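Local coordinates for inactive glucansucrase (Lactobacillus reuteri, PDB 5JBD), which belongs to glycoside hydrolase family 70 as an inactive glucansucrase, a protein built round a TIM barrel and carrying a bound calcium ion, at residues A[254-259]-A[813-818]; A[278-283]-A[298-303]; A[829-834]-A[838-843]; A[292-297]-A[819-824]. One frame throughout, in Å; residues are numbered along the deposited sequence.

Contact 1: residues A[254-259]-A[813-818]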
loop_
_atom_site.group_PDB
_atom_site.type_symbol
_atom_site.label_atom_id
_atom_site.label_comp_id
_atom_site.label_asym_id
_atom_site.label_seq_id
_atom_site.Cartn_x
_atom_site.Cartn_y
_atom_site.Cartn_z
ATOM N N GLU A 254 -18.048 -5.170 9.274
ATOM C CA GLU A 254 -17.169 -4.072 9.724
ATOM C C GLU A 254 -16.667 -3.165 8.579
ATOM O O GLU A 254 -16.551 -1.947 8.761
ATOM C CB GLU A 254 -16.005 -4.605 10.599
ATOM C CG GLU A 254 -14.888 -3.614 10.961
ATOM C CD GLU A 254 -15.348 -2.340 11.663
ATOM O OE1 GLU A 254 -16.479 -2.290 12.199
ATOM O OE2 GLU A 254 -14.552 -1.368 11.681
ATOM N N ASN A 255 -16.396 -3.731 7.404
ATOM C CA ASN A 255 -16.007 -2.901 6.237
ATOM C C ASN A 255 -17.125 -1.932 5.837
ATOM O O ASN A 255 -16.852 -0.759 5.525
ATOM C CB ASN A 255 -15.610 -3.766 5.032
ATOM C CG ASN A 255 -14.337 -4.552 5.267
ATOM O OD1 ASN A 255 -13.434 -4.120 6.005
ATOM N ND2 ASN A 255 -14.255 -5.716 4.636
ATOM N N LEU A 256 -18.371 -2.419 5.884
ATOM C CA LEU A 256 -19.544 -1.591 5.614
ATOM C C LEU A 256 -19.644 -0.450 6.617
ATOM O O LEU A 256 -19.884 0.694 6.219
ATOM C CB LEU A 256 -20.831 -2.427 5.609
ATOM C CG LEU A 256 -20.933 -3.467 4.503
ATOM C CD1 LEU A 256 -22.147 -4.351 4.703
ATOM C CD2 LEU A 256 -20.992 -2.803 3.141
ATOM N N ASN A 257 -19.439 -0.763 7.896
ATOM C CA ASN A 257 -19.338 0.246 8.964
ATOM C C ASN A 257 -18.293 1.311 8.643
ATOM O O ASN A 257 -18.556 2.506 8.757
ATOM C CB ASN A 257 -18.982 -0.420 10.301
ATOM C CG ASN A 257 -19.240 0.484 11.482
ATOM O OD1 ASN A 257 -20.371 0.575 11.962
ATOM N ND2 ASN A 257 -18.201 1.162 11.959
ATOM N N TRP A 258 -17.108 0.854 8.253
ATOM C CA TRP A 258 -15.968 1.725 7.947
ATOM C C TRP A 258 -16.244 2.626 6.741
ATOM O O TRP A 258 -15.941 3.824 6.752
ATOM C CB TRP A 258 -14.730 0.862 7.674
ATOM C CG TRP A 258 -13.403 1.574 7.679
ATOM C CD1 TRP A 258 -13.087 2.743 8.305
ATOM C CD2 TRP A 258 -12.188 1.104 7.081
ATOM N NE1 TRP A 258 -11.762 3.041 8.113
ATOM C CE2 TRP A 258 -11.188 2.046 7.371
ATOM C CE3 TRP A 258 -11.858 -0.016 6.321
ATOM C CZ2 TRP A 258 -9.873 1.908 6.916
ATOM C CZ3 TRP A 258 -10.552 -0.166 5.884
ATOM C CH2 TRP A 258 -9.573 0.788 6.188
ATOM N N GLU A 259 -16.825 2.035 5.700
ATOM C CA GLU A 259 -17.218 2.791 4.505
ATOM C C GLU A 259 -18.254 3.862 4.832
ATOM O O GLU A 259 -18.111 5.013 4.412
ATOM C CB GLU A 259 -17.731 1.835 3.430
ATOM C CG GLU A 259 -16.631 0.943 2.850
ATOM C CD GLU A 259 -17.130 -0.375 2.292
ATOM O OE1 GLU A 259 -18.338 -0.483 1.993
ATOM O OE2 GLU A 259 -16.316 -1.324 2.179
ATOM N N PRO A 813 -31.660 -3.047 5.273
ATOM C CA PRO A 813 -31.594 -4.438 5.764
ATOM C C PRO A 813 -31.023 -5.451 4.752
ATOM O O PRO A 813 -30.449 -6.466 5.163
ATOM C CB PRO A 813 -33.054 -4.768 6.127
ATOM C CG PRO A 813 -33.884 -3.760 5.394
ATOM C CD PRO A 813 -33.040 -2.525 5.268
ATOM N N ASP A 814 -31.171 -5.165 3.456
ATOM C CA ASP A 814 -30.586 -5.997 2.375
ATOM C C ASP A 814 -29.068 -6.250 2.513
ATOM O O ASP A 814 -28.565 -7.299 2.087
ATOM C CB ASP A 814 -30.899 -5.394 0.989
ATOM C CG ASP A 814 -30.437 -3.947 0.865
ATOM O OD1 ASP A 814 -31.118 -3.044 1.396
ATOM O OD2 ASP A 814 -29.378 -3.718 0.273
ATOM N N LEU A 815 -28.354 -5.301 3.124
ATOM C CA LEU A 815 -26.926 -5.454 3.387
ATOM C C LEU A 815 -26.599 -6.734 4.146
ATOM O O LEU A 815 -25.532 -7.320 3.936
ATOM C CB LEU A 815 -26.379 -4.249 4.178
ATOM C CG LEU A 815 -26.331 -2.906 3.445
ATOM C CD1 LEU A 815 -25.844 -1.812 4.380
ATOM C CD2 LEU A 815 -25.455 -2.996 2.212
ATOM N N PHE A 816 -27.499 -7.132 5.049
ATOM C CA PHE A 816 -27.272 -8.253 5.950
ATOM C C PHE A 816 -28.172 -9.459 5.664
ATOM O O PHE A 816 -28.231 -10.395 6.473
ATOM C CB PHE A 816 -27.385 -7.745 7.402
ATOM C CG PHE A 816 -26.539 -6.517 7.650
ATOM C CD1 PHE A 816 -25.159 -6.611 7.671
ATOM C CD2 PHE A 816 -27.120 -5.262 7.786
ATOM C CE1 PHE A 816 -24.369 -5.486 7.848
ATOM C CE2 PHE A 816 -26.333 -4.134 7.973
ATOM C CZ PHE A 816 -24.956 -4.248 8.007
ATOM N N THR A 817 -28.842 -9.451 4.508
ATOM C CA THR A 817 -29.502 -10.666 3.985
ATOM C C THR A 817 -28.955 -11.144 2.628
ATOM O O THR A 817 -29.159 -12.290 2.269
ATOM C CB THR A 817 -31.031 -10.492 3.891
ATOM O OG1 THR A 817 -31.349 -9.385 3.047
ATOM C CG2 THR A 817 -31.627 -10.264 5.275
ATOM N N THR A 818 -28.265 -10.283 1.882
ATOM C CA THR A 818 -27.657 -10.684 0.613
ATOM C C THR A 818 -26.509 -11.638 0.871
ATOM O O THR A 818 -25.553 -11.287 1.571
ATOM C CB THR A 818 -27.145 -9.465 -0.134
ATOM O OG1 THR A 818 -28.256 -8.607 -0.404
ATOM C CG2 THR A 818 -26.436 -9.863 -1.462
#
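Leu256 and Phe816 approach each other from opposite directions, the leucine from helix 249-263 and the ring from the loop that follows helix 805-811. The apolar part of the contact rests on a single methyl: Leu256 CD1 lies 4.0 Å from Phe816 CE1, meeting the ring obliquely, and 4.3 Å from Leu815 CB. A chi1 of -65° sets Leu256 CG beside its own backbone N, anti to the carbonyl carbon, with CD1 carried on to the loop. Within the loop, Leu815 CB rests over one face of the Phe816 ring, 3.7 Å above its plane and displaced to the rim, while Pro829 and residues of helix 805-811 also pack on the phenyl group.

No hydrogen bond crosses between the segments; the polar bonds shape the loop instead. Asp814 O receives three donors: Thr818 OG1 at 2.8 Å, Thr818 N at 3.0 Å and Thr817 N at 3.3 Å. The hydroxyl comes in 37° above the carbonyl plane. Asp814 OD2 in turn accepts from Gln298 NE2, fastening the turn to helix 291-304.

This is a worked case of a loop packing on a barrel helix through a few apolar side chains. Leu815 of the 3-10 turn 813-815, and Phe816 next to it, meet Leu256 of helix 249-263, one of the helices that wrap the parallel strands of the family 70 TIM barrel.

Contact 2: residues A[278-283]-A[298-303]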
loop_
_atom_site.group_PDB
_atom_site.type_symbol
_atom_site.label_atom_id
_atom_site.label_comp_id
_atom_site.label_asym_id
_atom_site.label_seq_id
_atom_site.Cartn_x
_atom_site.Cartn_y
_atom_site.Cartn_z
ATOM N N ASP A 278 -16.786 11.304 -0.869
ATOM C CA ASP A 278 -17.801 11.015 -1.877
ATOM C C ASP A 278 -17.685 9.605 -2.451
ATOM O O ASP A 278 -18.662 9.062 -2.988
ATOM C CB ASP A 278 -17.687 12.021 -3.014
ATOM C CG ASP A 278 -17.885 13.443 -2.538
ATOM O OD1 ASP A 278 -19.033 13.792 -2.173
ATOM O OD2 ASP A 278 -16.881 14.200 -2.482
ATOM N N GLY A 279 -16.498 9.024 -2.365
ATOM C CA GLY A 279 -16.251 7.701 -2.903
ATOM C C GLY A 279 -14.885 7.201 -2.508
ATOM O O GLY A 279 -14.228 7.818 -1.657
ATOM N N PHE A 280 -14.462 6.091 -3.114
ATOM C CA PHE A 280 -13.219 5.423 -2.727
ATOM C C PHE A 280 -12.264 5.099 -3.858
ATOM O O PHE A 280 -12.674 4.762 -4.982
ATOM C CB PHE A 280 -13.542 4.121 -2.000
ATOM C CG PHE A 280 -14.387 4.315 -0.784
ATOM C CD1 PHE A 280 -13.858 4.950 0.343
ATOM C CD2 PHE A 280 -15.709 3.886 -0.750
ATOM C CE1 PHE A 280 -14.630 5.141 1.476
ATOM C CE2 PHE A 280 -16.483 4.076 0.389
ATOM C CZ PHE A 280 -15.948 4.700 1.500
ATOM N N ARG A 281 -10.976 5.205 -3.543
ATOM C CA ARG A 281 -9.926 4.535 -4.277
ATOM C C ARG A 281 -9.648 3.265 -3.486
ATOM O O ARG A 281 -9.266 3.342 -2.321
ATOM C CB ARG A 281 -8.695 5.444 -4.397
ATOM C CG ARG A 281 -7.529 4.874 -5.180
ATOM C CD ARG A 281 -6.631 3.990 -4.329
ATOM N NE ARG A 281 -5.354 3.664 -4.967
ATOM C CZ ARG A 281 -4.407 2.904 -4.409
ATOM N NH1 ARG A 281 -4.583 2.381 -3.203
ATOM N NH2 ARG A 281 -3.266 2.689 -5.048
ATOM N N VAL A 282 -9.852 2.098 -4.095
ATOM C CA VAL A 282 -9.809 0.838 -3.356
ATOM C C VAL A 282 -8.426 0.185 -3.454
ATOM O O VAL A 282 -8.046 -0.360 -4.504
ATOM C CB VAL A 282 -10.918 -0.126 -3.810
ATOM C CG1 VAL A 282 -10.902 -1.388 -2.959
ATOM C CG2 VAL A 282 -12.280 0.561 -3.727
ATOM N N ASP A 283 -7.669 0.268 -2.359
ATOM C CA ASP A 283 -6.311 -0.275 -2.308
ATOM C C ASP A 283 -6.314 -1.793 -2.362
ATOM O O ASP A 283 -7.156 -2.446 -1.719
ATOM C CB ASP A 283 -5.629 0.159 -1.008
ATOM C CG ASP A 283 -4.173 -0.283 -0.930
ATOM O OD1 ASP A 283 -3.360 0.151 -1.783
ATOM O OD2 ASP A 283 -3.859 -1.057 -0.012
ATOM N N GLN A 298 -22.944 -2.331 -3.247
ATOM C CA GLN A 298 -24.312 -2.459 -2.707
ATOM C C GLN A 298 -24.641 -1.330 -1.731
ATOM O O GLN A 298 -25.721 -0.738 -1.816
ATOM C CB GLN A 298 -24.498 -3.813 -2.039
ATOM C CG GLN A 298 -25.940 -4.115 -1.657
ATOM C CD GLN A 298 -26.082 -5.394 -0.858
ATOM O OE1 GLN A 298 -25.131 -6.182 -0.740
ATOM N NE2 GLN A 298 -27.284 -5.613 -0.300
ATOM N N LEU A 299 -23.709 -1.032 -0.825
ATOM C CA LEU A 299 -23.876 0.063 0.146
ATOM C C LEU A 299 -24.074 1.390 -0.546
ATOM O O LEU A 299 -24.997 2.136 -0.236
ATOM C CB LEU A 299 -22.664 0.176 1.089
ATOM C CG LEU A 299 -22.654 1.335 2.107
ATOM C CD1 LEU A 299 -23.800 1.192 3.101
ATOM C CD2 LEU A 299 -21.334 1.429 2.854
ATOM N N MET A 300 -23.171 1.698 -1.466
ATOM C CA MET A 300 -23.212 2.986 -2.143
ATOM C C MET A 300 -24.454 3.119 -3.035
ATOM O O MET A 300 -25.017 4.206 -3.131
ATOM C CB MET A 300 -21.890 3.239 -2.871
ATOM C CG MET A 300 -20.750 3.454 -1.858
ATOM S SD MET A 300 -19.132 3.649 -2.589
ATOM C CE MET A 300 -19.396 5.244 -3.349
ATOM N N ASN A 301 -24.925 2.015 -3.608
ATOM C CA ASN A 301 -26.218 2.014 -4.321
ATOM C C ASN A 301 -27.423 2.187 -3.376
ATOM O O ASN A 301 -28.371 2.910 -3.696
ATOM C CB ASN A 301 -26.397 0.757 -5.190
ATOM C CG ASN A 301 -27.625 0.836 -6.091
ATOM O OD1 ASN A 301 -27.894 1.871 -6.707
ATOM N ND2 ASN A 301 -28.389 -0.250 -6.154
ATOM N N ASP A 302 -27.392 1.527 -2.229
ATOM C CA ASP A 302 -28.438 1.728 -1.206
ATOM C C ASP A 302 -28.521 3.177 -0.734
ATOM O O ASP A 302 -29.613 3.737 -0.610
ATOM C CB ASP A 302 -28.181 0.815 -0.003
ATOM C CG ASP A 302 -28.546 -0.623 -0.273
ATOM O OD1 ASP A 302 -29.102 -0.917 -1.363
ATOM O OD2 ASP A 302 -28.261 -1.462 0.614
ATOM N N MET A 303 -27.355 3.766 -0.474
ATOM C CA MET A 303 -27.272 5.115 0.079
ATOM C C MET A 303 -27.587 6.192 -0.960
ATOM O O MET A 303 -28.271 7.169 -0.650
ATOM C CB MET A 303 -25.874 5.369 0.670
ATOM C CG MET A 303 -25.552 4.597 1.955
ATOM S SD MET A 303 -23.805 4.768 2.444
ATOM C CE MET A 303 -23.826 6.483 2.971
#
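Met300 reaches from helix 291-304 to strand 279-282 and meets Phe280 in a Met-aromatic contact. Its SD is 3.9 Å from Phe280 CD2 and 5.0 Å from the ring centroid, 73° off the ring normal, an oblique approach. Beyond the sulfur the thioether bends (chi3 69°), which sets CE against the strand backbone, 4.0 Å from Gly279 CA and 3.9 Å from Asp278 O.

A second shell holds these groups in place. Phe280 also packs on Met296, one turn back along the same helix, and on Leu262 and Leu263 of helix 249-263. The strand is fixed by backbone bonds to strands 319-320 and 743-748, and Asp278 O accepts from His316. Further along segment 278-283, Arg281 NH1 forms a salt bridge with Asp283 OD1 at 2.9 Å, using that oxygen's anti lone pair, and pairs with Asp747 as well.

The example thus separates two chemistries along one short segment. Between strand and helix the grip comes from a polarisable sulfur, a methyl and a ring, with no hydrogen bond across, whereas Arg281 pairs with Asp283 and Asp747 away from Met300.

Contact 3: residues A[829-834]-A[838-843]; sequences PTVRIN and AKYQNG
Ile833 lies over one face of the Tyr840 ring, and the two side chains slide past each other in opposite directions. Ile833 CD1 stands above the centre of the ring, 3.9 Å from its centroid and 6° off the normal, a nearly vertical CH-pi contact. CG1 follows behind it, 3.8 Å from Tyr840 CE2, because the extended isoleucine chain (chi2 179°) lays its last two carbons along the ring instead of pointing one of them at it. The opposite face is covered from within the tyrosine's own segment by Lys839 CG, 4.0 Å above the plane, so the aromatic group is sandwiched between aliphatic carbons.

At the far end of the ring the chemistry changes. Val831 crosses obliquely and brings CG1 to 3.7 Å from Tyr840 OH. A water in the plane of the ring, at its edge, lies 2.6 Å from Tyr840 OH and donates to Arg832 O at 3.0 Å, joining the phenol to the opposite backbone where no direct hydrogen bond exists. Helix 249-263 adds to the surroundings: Val250 touches both Tyr840 and Ile833, and Val251 touches the tyrosine.

The contact thus joins an irregular loop to the residue just before strand 841-845, which runs in an antiparallel sheet next to strand 242-244. Asp243 of that neighbouring strand is a calcium ligand, and its backbone bonds to Gly843. Such a sheet flanking the barrel and bordering a calcium site is consistent with domain B of family 70 proteins.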
loop_
_atom_site.group_PDB
_atom_site.type_symbol
_atom_site.label_atom_id
_atom_site.label_comp_id
_atom_site.label_asym_id
_atom_site.label_seq_id
_atom_site.Cartn_x
_atom_site.Cartn_y
_atom_site.Cartn_z
ATOM N N PRO A 829 -23.899 -8.469 11.176
ATOM C CA PRO A 829 -23.783 -7.271 11.988
ATOM C C PRO A 829 -23.986 -7.527 13.500
ATOM O O PRO A 829 -23.976 -6.562 14.276
ATOM C CB PRO A 829 -24.912 -6.408 11.442
ATOM C CG PRO A 829 -25.986 -7.402 11.156
ATOM C CD PRO A 829 -25.288 -8.669 10.727
ATOM N N THR A 830 -24.162 -8.786 13.922
ATOM C CA THR A 830 -24.472 -9.081 15.341
ATOM C C THR A 830 -23.258 -9.051 16.268
ATOM O O THR A 830 -23.420 -9.169 17.489
ATOM C CB THR A 830 -25.177 -10.446 15.529
ATOM O OG1 THR A 830 -24.283 -11.524 15.203
ATOM C CG2 THR A 830 -26.445 -10.534 14.690
ATOM N N VAL A 831 -22.057 -8.916 15.703
ATOM C CA VAL A 831 -20.816 -8.837 16.458
ATOM C C VAL A 831 -20.100 -7.570 16.013
ATOM O O VAL A 831 -19.978 -7.315 14.803
ATOM C CB VAL A 831 -19.922 -10.079 16.200
ATOM C CG1 VAL A 831 -18.564 -9.928 16.874
ATOM C CG2 VAL A 831 -20.625 -11.342 16.669
ATOM N N ARG A 832 -19.664 -6.769 16.979
ATOM C CA ARG A 832 -18.896 -5.562 16.704
ATOM C C ARG A 832 -17.415 -5.859 16.884
ATOM O O ARG A 832 -17.016 -6.462 17.883
ATOM C CB ARG A 832 -19.309 -4.430 17.640
ATOM C CG ARG A 832 -20.733 -3.934 17.401
ATOM C CD ARG A 832 -21.110 -2.780 18.320
ATOM N NE ARG A 832 -20.184 -1.634 18.243
ATOM C CZ ARG A 832 -20.327 -0.498 18.936
ATOM N NH1 ARG A 832 -21.362 -0.327 19.773
ATOM N NH2 ARG A 832 -19.435 0.484 18.797
ATOM N N ILE A 833 -16.600 -5.436 15.920
ATOM C CA ILE A 833 -15.146 -5.528 16.070
ATOM C C ILE A 833 -14.632 -4.276 16.807
ATOM O O ILE A 833 -14.412 -3.229 16.195
ATOM C CB ILE A 833 -14.430 -5.708 14.711
ATOM C CG1 ILE A 833 -14.918 -7.002 14.048
ATOM C CG2 ILE A 833 -12.918 -5.742 14.922
ATOM C CD1 ILE A 833 -14.309 -7.305 12.687
ATOM N N ASN A 834 -14.459 -4.400 18.124
ATOM C CA ASN A 834 -13.897 -3.319 18.944
ATOM C C ASN A 834 -12.376 -3.392 19.008
ATOM O O ASN A 834 -11.718 -2.410 19.377
ATOM C CB ASN A 834 -14.488 -3.346 20.357
ATOM C CG ASN A 834 -14.121 -4.602 21.130
ATOM O OD1 ASN A 834 -14.457 -5.710 20.730
ATOM N ND2 ASN A 834 -13.418 -4.427 22.245
ATOM N N ALA A 838 -6.142 -12.278 15.983
ATOM C CA ALA A 838 -5.817 -13.274 14.954
ATOM C C ALA A 838 -7.029 -13.964 14.342
ATOM O O ALA A 838 -7.002 -14.334 13.158
ATOM C CB ALA A 838 -4.860 -14.316 15.505
ATOM N N LYS A 839 -8.095 -14.128 15.124
ATOM C CA LYS A 839 -9.301 -14.775 14.613
ATOM C C LYS A 839 -9.902 -14.065 13.392
ATOM O O LYS A 839 -10.611 -14.705 12.625
ATOM C CB LYS A 839 -10.356 -14.958 15.709
ATOM C CG LYS A 839 -11.060 -13.700 16.174
ATOM C CD LYS A 839 -11.972 -14.030 17.354
ATOM C CE LYS A 839 -12.789 -12.826 17.783
ATOM N NZ LYS A 839 -13.540 -13.091 19.045
ATOM N N TYR A 840 -9.600 -12.770 13.216
ATOM C CA TYR A 840 -10.037 -11.991 12.056
ATOM C C TYR A 840 -8.963 -11.817 10.965
ATOM O O TYR A 840 -9.124 -10.965 10.068
ATOM C CB TYR A 840 -10.521 -10.604 12.519
ATOM C CG TYR A 840 -11.740 -10.620 13.398
ATOM C CD1 TYR A 840 -12.880 -11.346 13.037
ATOM C CD2 TYR A 840 -11.774 -9.904 14.598
ATOM C CE1 TYR A 840 -13.997 -11.361 13.843
ATOM C CE2 TYR A 840 -12.895 -9.919 15.415
ATOM C CZ TYR A 840 -14.001 -10.644 15.033
ATOM O OH TYR A 840 -15.126 -10.672 15.826
ATOM N N GLN A 841 -7.898 -12.623 11.019
ATOM C CA GLN A 841 -6.713 -12.460 10.157
ATOM C C GLN A 841 -6.324 -13.785 9.496
ATOM O O GLN A 841 -6.475 -14.859 10.102
ATOM C CB GLN A 841 -5.533 -11.929 10.988
ATOM C CG GLN A 841 -5.801 -10.554 11.572
ATOM C CD GLN A 841 -4.752 -10.102 12.577
ATOM O OE1 GLN A 841 -3.595 -10.527 12.547
ATOM N NE2 GLN A 841 -5.159 -9.206 13.461
ATOM N N ASN A 842 -5.833 -13.690 8.260
ATOM C CA ASN A 842 -5.375 -14.851 7.492
ATOM C C ASN A 842 -3.953 -15.249 7.843
ATOM O O ASN A 842 -3.611 -16.430 7.771
ATOM C CB ASN A 842 -5.396 -14.556 5.976
ATOM C CG ASN A 842 -6.799 -14.479 5.395
ATOM O OD1 ASN A 842 -7.055 -13.671 4.473
ATOM N ND2 ASN A 842 -7.696 -15.304 5.879
ATOM N N GLY A 843 -3.129 -14.272 8.225
ATOM C CA GLY A 843 -1.718 -14.519 8.478
ATOM C C GLY A 843 -0.972 -13.218 8.556
ATOM O O GLY A 843 -1.582 -12.150 8.656
HETATM O O HOH W 1 -15.310 -8.915 17.769
#

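Contact 4: residues A[292-297]-A[819-824]; sequences VLDQMG and KAISTG
Gln295 of helix 291-304 and Ala820 of an irregular loop mark the closest approach of the two backbones, with CA atoms 8.2 Å apart. The loop turns back on itself here: Gly824 N bonds to Ala820 O at 2.8 Å, and Gly824 itself takes a left-handed conformation (phi 72°).

Two pairs of side chains meet across this gap. Gln295, extended beyond CG, places NE2 3.6 Å from Ala820 CB; the amide nitrogen gives its hydrogen bond to Gln252 OE1 on helix 249-263, so the methyl merely packs beside it. Asp294 and Ile821 cross at about a right angle, and the carboxylate oxygen OD2 of Asp294 lies 3.8 Å from Ile821 CD1.

Water supplies the polar link that the side chains lack. One molecule donates to Asp294 OD2 at 2.8 Å and accepts from Ile821 N at 3.1 Å, so the aspartate reaches the loop backbone through it. The same carboxylate forms a salt bridge to Lys334 through OD1 and accepts from Gln226 through OD2, partners that probably favour its charged form.

In outline, a helix on the outer face of the TIM barrel is joined to a partly buried loop by packing and a water bridge, with the neighbouring barrel helix 249-263 touching both sides through Gln252.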
loop_
_atom_site.group_PDB
_atom_site.type_symbol
_atom_site.label_atom_id
_atom_site.label_comp_id
_atom_site.label_asym_id
_atom_site.label_seq_id
_atom_site.Cartn_x
_atom_site.Cartn_y
_atom_site.Cartn_z
ATOM N N VAL A 292 -16.069 -8.115 -0.945
ATOM C CA VAL A 292 -16.068 -6.763 -0.373
ATOM C C VAL A 292 -16.252 -5.682 -1.439
ATOM O O VAL A 292 -16.746 -4.601 -1.140
ATOM C CB VAL A 292 -14.832 -6.466 0.507
ATOM C CG1 VAL A 292 -14.685 -7.514 1.605
ATOM C CG2 VAL A 292 -13.555 -6.335 -0.321
ATOM N N LEU A 293 -15.901 -5.989 -2.686
ATOM C CA LEU A 293 -16.178 -5.075 -3.800
ATOM C C LEU A 293 -17.668 -5.074 -4.148
ATOM O O LEU A 293 -18.237 -4.017 -4.382
ATOM C CB LEU A 293 -15.316 -5.421 -5.015
ATOM C CG LEU A 293 -13.806 -5.557 -4.783
ATOM C CD1 LEU A 293 -13.129 -6.056 -6.048
ATOM C CD2 LEU A 293 -13.199 -4.235 -4.347
ATOM N N ASP A 294 -18.302 -6.246 -4.153
ATOM C CA ASP A 294 -19.761 -6.343 -4.306
ATOM C C ASP A 294 -20.480 -5.543 -3.217
ATOM O O ASP A 294 -21.399 -4.782 -3.487
ATOM C CB ASP A 294 -20.233 -7.801 -4.216
ATOM C CG ASP A 294 -19.860 -8.636 -5.431
ATOM O OD1 ASP A 294 -19.647 -8.089 -6.536
ATOM O OD2 ASP A 294 -19.809 -9.873 -5.291
ATOM N N GLN A 295 -20.034 -5.738 -1.978
ATOM C CA GLN A 295 -20.693 -5.150 -0.794
ATOM C C GLN A 295 -20.538 -3.642 -0.732
ATOM O O GLN A 295 -21.495 -2.937 -0.402
ATOM C CB GLN A 295 -20.169 -5.833 0.474
ATOM C CG GLN A 295 -20.679 -7.271 0.542
ATOM C CD GLN A 295 -19.839 -8.220 1.369
ATOM O OE1 GLN A 295 -18.732 -7.892 1.822
ATOM N NE2 GLN A 295 -20.356 -9.438 1.530
ATOM N N MET A 296 -19.358 -3.152 -1.097
ATOM C CA MET A 296 -19.138 -1.709 -1.216
ATOM C C MET A 296 -20.103 -1.099 -2.236
ATOM O O MET A 296 -20.731 -0.087 -1.961
ATOM C CB MET A 296 -17.696 -1.406 -1.616
ATOM C CG MET A 296 -17.381 0.075 -1.784
ATOM S SD MET A 296 -15.731 0.415 -2.390
ATOM C CE MET A 296 -14.817 0.248 -0.855
ATOM N N GLY A 297 -20.196 -1.706 -3.417
ATOM C CA GLY A 297 -21.134 -1.241 -4.436
ATOM C C GLY A 297 -22.578 -1.271 -3.963
ATOM O O GLY A 297 -23.343 -0.333 -4.210
ATOM N N LYS A 819 -26.598 -12.840 0.303
ATOM C CA LYS A 819 -25.579 -13.863 0.533
ATOM C C LYS A 819 -24.361 -13.593 -0.336
ATOM O O LYS A 819 -24.473 -13.503 -1.549
ATOM C CB LYS A 819 -26.139 -15.250 0.255
ATOM C CG LYS A 819 -27.228 -15.649 1.241
ATOM C CD LYS A 819 -27.746 -17.047 0.964
ATOM C CE LYS A 819 -28.596 -17.577 2.115
ATOM N NZ LYS A 819 -30.038 -17.313 1.878
ATOM N N ALA A 820 -23.205 -13.439 0.295
ATOM C CA ALA A 820 -21.934 -13.243 -0.416
ATOM C C ALA A 820 -21.549 -14.468 -1.258
ATOM O O ALA A 820 -21.852 -15.605 -0.904
ATOM C CB ALA A 820 -20.828 -12.922 0.581
ATOM N N ILE A 821 -20.882 -14.218 -2.379
ATOM C CA ILE A 821 -20.492 -15.286 -3.323
ATOM C C ILE A 821 -19.511 -16.264 -2.685
ATOM O O ILE A 821 -19.723 -17.458 -2.725
ATOM C CB ILE A 821 -19.879 -14.705 -4.640
ATOM C CG1 ILE A 821 -20.955 -13.892 -5.396
ATOM C CG2 ILE A 821 -19.318 -15.817 -5.530
ATOM C CD1 ILE A 821 -20.578 -13.259 -6.737
ATOM N N SER A 822 -18.427 -15.757 -2.111
ATOM C CA SER A 822 -17.354 -16.634 -1.645
ATOM C C SER A 822 -17.806 -17.550 -0.503
ATOM O O SER A 822 -17.405 -18.710 -0.472
ATOM C CB SER A 822 -16.097 -15.846 -1.256
ATOM O OG SER A 822 -16.177 -15.271 0.040
ATOM N N THR A 823 -18.672 -17.048 0.379
ATOM C CA THR A 823 -19.120 -17.802 1.585
ATOM C C THR A 823 -20.511 -18.405 1.524
ATOM O O THR A 823 -20.793 -19.361 2.250
ATOM C CB THR A 823 -19.131 -16.899 2.821
ATOM O OG1 THR A 823 -20.001 -15.778 2.587
ATOM C CG2 THR A 823 -17.740 -16.423 3.129
ATOM N N GLY A 824 -21.386 -17.831 0.696
ATOM C CA GLY A 824 -22.801 -18.189 0.692
ATOM C C GLY A 824 -23.592 -17.705 1.905
ATOM O O GLY A 824 -24.722 -18.148 2.089
HETATM O O HOH W 2 -20.607 -11.189 -2.900
#

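Contacts 1, 2 and 4 involve the helices and strands of the barrel, and contact 3 the antiparallel sheet beside it. Contact 2 joins strand to helix, is wholly buried and depends on sulfur and ring packing. Contacts 1 and 4 fasten successive parts of one loop, 813-818 and 819-824, to adjacent helices; the first is apolar and buried, the second partly buried and bridged by water. Contact 3, where that loop reaches strand 841-845, is also largely buried, with partly exposed Val831 at its margin, and combines a covered ring with a water link. Contacts 2 and 4 share helix 291-304, while contact 1 touches all three others. Contacts 2 and 3 stand furthest apart, their centres about 22 Å from each other.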